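Local coordinates for hypothetical protein TM1553 (Thermotoga maritima, PDB 1VRM) that belongs to the ApbE family and, like its relatives, probably acts as a flavin transferase that attaches FMN covalently to target proteins, at residues 26-39 / 181-193. Numbering follows the deposited sequence.
Sequences LGTSVRIVVSSQKI and FDENATGFVEAGG
Three antiparallel hydrogen-bonded pairs, Arg31 with Glu190, Val33 with Phe188 and Ser35 with Thr186, join strands 28-35 and 186-191, and Gly192 N extends the ladder to Ser29 O (3.0 Å). On one face of the sheet, Val33 lays CB over the Phe188 ring in a CH-pi contact, 3.9 Å from the centroid, with CG2 near CZ. The edge of that ring meets the Arg31 guanidinium face at right angles, Phe188 CZ to Arg31 CZ 4.1 Å; in the conformer given, a long, doubtful salt bridge links Arg31 NH1 to Glu190 OE1, while Arg31 NE pairs with Glu20. The other face is aliphatic: Val30 CG1 packs on Ala191 CB (3.8 Å), and Ile32 reaches helix 41-58. Beyond the strand end, Ser36 OG, swung opposite its backbone N (chi1 174°), donates to Asp182 OD2 (2.5 Å) on the anti side and accepts from Lys38 N and Ile39 N. With an alanine here those two amides would probably lose their acceptor and the turn its tie to Asp182, whose OD2 also takes a water bridging to Gln37 N. This ST turn, facing an Asx turn in which Asp182 OD1 accepts from Asn184 N, closes one end of the antiparallel pair next to edge strand 19-25 in the ApbE-family sheet.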
loop_
_atom_site.group_PDB
_atom_site.type_symbol
_atom_site.label_atom_id
_atom_site.label_comp_id
_atom_site.label_asym_id
_atom_site.label_seq_id
_atom_site.Cartn_x
_atom_site.Cartn_y
_atom_site.Cartn_z
ATOM N N LEU A 26 -7.350 8.327 -1.626
ATOM C CA LEU A 26 -6.391 7.403 -1.025
ATOM C C LEU A 26 -5.053 8.101 -0.763
ATOM O O LEU A 26 -3.976 7.497 -0.825
ATOM C CB LEU A 26 -6.246 6.181 -1.924
ATOM C CG LEU A 26 -7.519 5.363 -2.232
ATOM C CD1 LEU A 26 -7.337 4.469 -3.413
ATOM C CD2 LEU A 26 -7.892 4.569 -0.960
ATOM N N GLY A 27 -5.143 9.402 -0.473
ATOM C CA GLY A 27 -3.997 10.239 -0.257
ATOM C C GLY A 27 -3.069 10.477 -1.437
ATOM O O GLY A 27 -1.942 10.917 -1.243
ATOM N N THR A 28 -3.566 10.259 -2.645
ATOM C CA THR A 28 -2.750 10.307 -3.824
ATOM C C THR A 28 -3.629 10.695 -5.011
ATOM O O THR A 28 -4.763 11.176 -4.833
ATOM C CB THR A 28 -2.019 8.932 -4.007
ATOM O OG1 THR A 28 -0.977 9.014 -4.999
ATOM C CG2 THR A 28 -2.986 7.758 -4.308
ATOM N N SER A 29 -3.077 10.557 -6.207
ATOM C CA SER A 29 -3.841 10.721 -7.422
ATOM C C SER A 29 -4.275 9.326 -7.871
ATOM O O SER A 29 -3.541 8.347 -7.675
ATOM C CB SER A 29 -3.022 11.426 -8.505
ATOM O OG SER A 29 -1.807 10.762 -8.643
ATOM N N VAL A 30 -5.462 9.245 -8.469
ATOM C CA VAL A 30 -6.032 8.008 -8.985
ATOM C C VAL A 30 -6.428 8.186 -10.437
ATOM O O VAL A 30 -6.735 9.302 -10.869
ATOM C CB VAL A 30 -7.220 7.500 -8.139
ATOM C CG1 VAL A 30 -6.807 7.332 -6.681
ATOM C CG2 VAL A 30 -8.400 8.417 -8.217
ATOM N N ARG A 31 -6.412 7.090 -11.185
ATOM C CA ARG A 31 -6.762 7.072 -12.587
ATOM C C ARG A 31 -7.556 5.804 -12.831
ATOM O O ARG A 31 -7.144 4.694 -12.420
ATOM C CB ARG A 31 -5.500 7.142 -13.416
ATOM C CG ARG A 31 -5.668 7.086 -14.881
ATOM C CD ARG A 31 -4.257 7.143 -15.413
ATOM N NE ARG A 31 -4.270 7.207 -16.836
ATOM C CZ ARG A 31 -3.239 6.911 -17.596
ATOM N NH1 ARG A 31 -2.102 6.488 -17.051
ATOM N NH2 ARG A 31 -3.376 7.017 -18.908
ATOM N N ILE A 32 -8.703 5.941 -13.452
ATOM C CA ILE A 32 -9.578 4.820 -13.669
ATOM C C ILE A 32 -9.793 4.741 -15.188
ATOM O O ILE A 32 -10.229 5.712 -15.774
ATOM C CB ILE A 32 -10.910 5.054 -12.957
ATOM C CG1 ILE A 32 -10.750 5.213 -11.429
ATOM C CG2 ILE A 32 -11.897 3.924 -13.270
ATOM C CD1 ILE A 32 -11.834 6.049 -10.799
ATOM N N VAL A 33 -9.462 3.626 -15.818
ATOM C CA VAL A 33 -9.500 3.517 -17.283
ATOM C C VAL A 33 -10.297 2.258 -17.566
ATOM O O VAL A 33 -9.939 1.160 -17.130
ATOM C CB VAL A 33 -8.128 3.407 -17.881
ATOM C CG1 VAL A 33 -8.201 3.044 -19.339
ATOM C CG2 VAL A 33 -7.351 4.684 -17.629
ATOM N N VAL A 34 -11.432 2.439 -18.234
ATOM C CA VAL A 34 -12.426 1.376 -18.358
ATOM C C VAL A 34 -13.057 1.388 -19.730
ATOM O O VAL A 34 -13.362 2.431 -20.290
ATOM C CB VAL A 34 -13.434 1.342 -17.166
ATOM C CG1 VAL A 34 -14.320 2.552 -17.133
ATOM C CG2 VAL A 34 -14.194 0.025 -17.158
ATOM N N SER A 35 -13.272 0.172 -20.244
ATOM C CA SER A 35 -14.061 -0.045 -21.467
ATOM C C SER A 35 -15.138 -1.072 -21.186
ATOM O O SER A 35 -14.878 -2.075 -20.555
ATOM C CB SER A 35 -13.166 -0.507 -22.597
ATOM O OG SER A 35 -13.920 -0.868 -23.770
ATOM N N SER A 36 -16.353 -0.810 -21.675
ATOM C CA SER A 36 -17.464 -1.753 -21.588
ATOM C C SER A 36 -18.428 -1.470 -22.718
ATOM O O SER A 36 -18.704 -0.309 -22.985
ATOM C CB SER A 36 -18.204 -1.667 -20.260
ATOM O OG SER A 36 -19.369 -2.499 -20.231
ATOM N N GLN A 37 -18.949 -2.529 -23.349
ATOM C CA GLN A 37 -20.061 -2.399 -24.317
ATOM C C GLN A 37 -21.395 -2.662 -23.653
ATOM O O GLN A 37 -22.436 -2.499 -24.293
ATOM C CB GLN A 37 -19.875 -3.394 -25.477
ATOM C CG GLN A 37 -18.781 -3.024 -26.413
ATOM C CD GLN A 37 -18.930 -3.748 -27.774
ATOM O OE1 GLN A 37 -19.904 -4.500 -27.995
ATOM N NE2 GLN A 37 -17.988 -3.501 -28.684
ATOM N N LYS A 38 -21.390 -3.053 -22.392
ATOM C CA LYS A 38 -22.609 -3.398 -21.683
ATOM C C LYS A 38 -23.196 -2.257 -20.857
ATOM O O LYS A 38 -24.422 -2.049 -20.834
ATOM C CB LYS A 38 -22.364 -4.585 -20.795
ATOM C CG LYS A 38 -23.575 -5.138 -20.112
ATOM C CD LYS A 38 -23.160 -6.176 -19.071
ATOM C CE LYS A 38 -24.316 -6.704 -18.301
ATOM N NZ LYS A 38 -23.810 -7.538 -17.182
ATOM N N ILE A 39 -22.316 -1.554 -20.158
ATOM C CA ILE A 39 -22.673 -0.465 -19.248
ATOM C C ILE A 39 -21.800 0.730 -19.619
ATOM O O ILE A 39 -20.635 0.560 -19.901
ATOM C CB ILE A 39 -22.367 -0.876 -17.795
ATOM C CG1 ILE A 39 -23.193 -2.090 -17.348
ATOM C CG2 ILE A 39 -22.565 0.301 -16.820
ATOM C CD1 ILE A 39 -24.675 -1.809 -17.353
ATOM N N PHE A 181 -20.392 -4.883 -12.760
ATOM C CA PHE A 181 -21.164 -4.219 -13.813
ATOM C C PHE A 181 -21.142 -4.988 -15.106
ATOM O O PHE A 181 -22.146 -5.099 -15.806
ATOM C CB PHE A 181 -20.647 -2.807 -14.106
ATOM C CG PHE A 181 -21.125 -1.790 -13.128
ATOM C CD1 PHE A 181 -22.411 -1.249 -13.236
ATOM C CD2 PHE A 181 -20.302 -1.332 -12.110
ATOM C CE1 PHE A 181 -22.867 -0.287 -12.348
ATOM C CE2 PHE A 181 -20.759 -0.359 -11.234
ATOM C CZ PHE A 181 -22.037 0.143 -11.352
ATOM N N ASP A 182 -19.962 -5.469 -15.449
ATOM C CA ASP A 182 -19.782 -6.149 -16.732
ATOM C C ASP A 182 -18.638 -7.118 -16.585
ATOM O O ASP A 182 -17.492 -6.697 -16.535
ATOM C CB ASP A 182 -19.416 -5.122 -17.805
ATOM C CG ASP A 182 -19.126 -5.733 -19.172
ATOM O OD1 ASP A 182 -19.198 -7.000 -19.338
ATOM O OD2 ASP A 182 -18.787 -4.929 -20.107
ATOM N N GLU A 183 -18.940 -8.410 -16.596
ATOM C CA GLU A 183 -17.878 -9.425 -16.444
ATOM C C GLU A 183 -16.789 -9.362 -17.493
ATOM O O GLU A 183 -15.667 -9.873 -17.264
ATOM C CB GLU A 183 -18.454 -10.838 -16.392
ATOM C CG GLU A 183 -19.167 -11.261 -17.691
ATOM C CD GLU A 183 -19.985 -12.573 -17.621
ATOM O OE1 GLU A 183 -20.247 -13.141 -16.558
ATOM O OE2 GLU A 183 -20.440 -12.996 -18.692
ATOM N N ASN A 184 -17.101 -8.714 -18.606
ATOM C CA ASN A 184 -16.161 -8.600 -19.732
ATOM C C ASN A 184 -15.545 -7.215 -19.886
ATOM O O ASN A 184 -14.937 -6.952 -20.888
ATOM C CB ASN A 184 -16.814 -9.088 -20.998
ATOM C CG ASN A 184 -17.192 -10.569 -20.892
ATOM O OD1 ASN A 184 -16.461 -11.342 -20.274
ATOM N ND2 ASN A 184 -18.294 -10.955 -21.476
ATOM N N ALA A 185 -15.701 -6.360 -18.871
ATOM C CA ALA A 185 -15.037 -5.081 -18.903
ATOM C C ALA A 185 -13.529 -5.244 -18.945
ATOM O O ALA A 185 -12.960 -6.231 -18.474
ATOM C CB ALA A 185 -15.451 -4.238 -17.734
ATOM N N THR A 186 -12.873 -4.237 -19.505
ATOM C CA THR A 186 -11.445 -4.188 -19.582
ATOM C C THR A 186 -10.944 -2.804 -19.110
ATOM O O THR A 186 -11.735 -1.868 -18.956
ATOM C CB THR A 186 -10.905 -4.527 -20.978
ATOM O OG1 THR A 186 -11.235 -3.503 -21.904
ATOM C CG2 THR A 186 -11.484 -5.907 -21.465
ATOM N N GLY A 187 -9.634 -2.716 -18.891
ATOM C CA GLY A 187 -9.008 -1.500 -18.378
ATOM C C GLY A 187 -8.154 -1.770 -17.144
ATOM O O GLY A 187 -7.660 -2.889 -16.912
ATOM N N PHE A 188 -7.912 -0.696 -16.404
ATOM C CA PHE A 188 -7.050 -0.755 -15.234
ATOM C C PHE A 188 -7.415 0.376 -14.297
ATOM O O PHE A 188 -8.083 1.348 -14.694
ATOM C CB PHE A 188 -5.569 -0.683 -15.610
ATOM C CG PHE A 188 -5.163 0.622 -16.201
ATOM C CD1 PHE A 188 -4.740 1.660 -15.358
ATOM C CD2 PHE A 188 -5.153 0.800 -17.578
ATOM C CE1 PHE A 188 -4.384 2.869 -15.887
ATOM C CE2 PHE A 188 -4.772 1.997 -18.121
ATOM C CZ PHE A 188 -4.392 3.027 -17.251
ATOM N N VAL A 189 -7.034 0.207 -13.044
ATOM C CA VAL A 189 -7.133 1.280 -12.078
ATOM C C VAL A 189 -5.770 1.512 -11.464
ATOM O O VAL A 189 -5.048 0.540 -11.216
ATOM C CB VAL A 189 -8.111 0.953 -10.966
ATOM C CG1 VAL A 189 -8.319 2.159 -10.050
ATOM C CG2 VAL A 189 -9.448 0.468 -11.537
ATOM N N GLU A 190 -5.455 2.764 -11.190
ATOM C CA GLU A 190 -4.142 3.149 -10.666
ATOM C C GLU A 190 -4.383 4.082 -9.491
ATOM O O GLU A 190 -5.295 4.915 -9.527
ATOM C CB GLU A 190 -3.362 3.863 -11.754
ATOM C CG GLU A 190 -1.955 4.185 -11.423
ATOM C CD GLU A 190 -1.230 4.827 -12.604
ATOM O OE1 GLU A 190 -1.828 4.911 -13.700
ATOM O OE2 GLU A 190 -0.067 5.252 -12.419
ATOM N N ALA A 191 -3.561 3.920 -8.462
ATOM C CA ALA A 191 -3.558 4.845 -7.328
ATOM C C ALA A 191 -2.126 4.988 -6.906
ATOM O O ALA A 191 -1.483 4.013 -6.531
ATOM C CB ALA A 191 -4.431 4.347 -6.217
ATOM N N GLY A 192 -1.612 6.194 -7.028
ATOM C CA GLY A 192 -0.253 6.489 -6.605
ATOM C C GLY A 192 0.760 5.483 -7.113
ATOM O O GLY A 192 1.614 4.970 -6.348
ATOM N N GLY A 193 0.691 5.161 -8.378
ATOM C CA GLY A 193 1.749 4.198 -8.859
ATOM C C GLY A 193 1.623 2.710 -8.396
ATOM O O GLY A 193 2.591 1.894 -8.359
HETATM O O HOH W 1 -18.405 -5.213 -22.658
HETATM O O HOH W 2 -21.679 -9.141 -16.566
#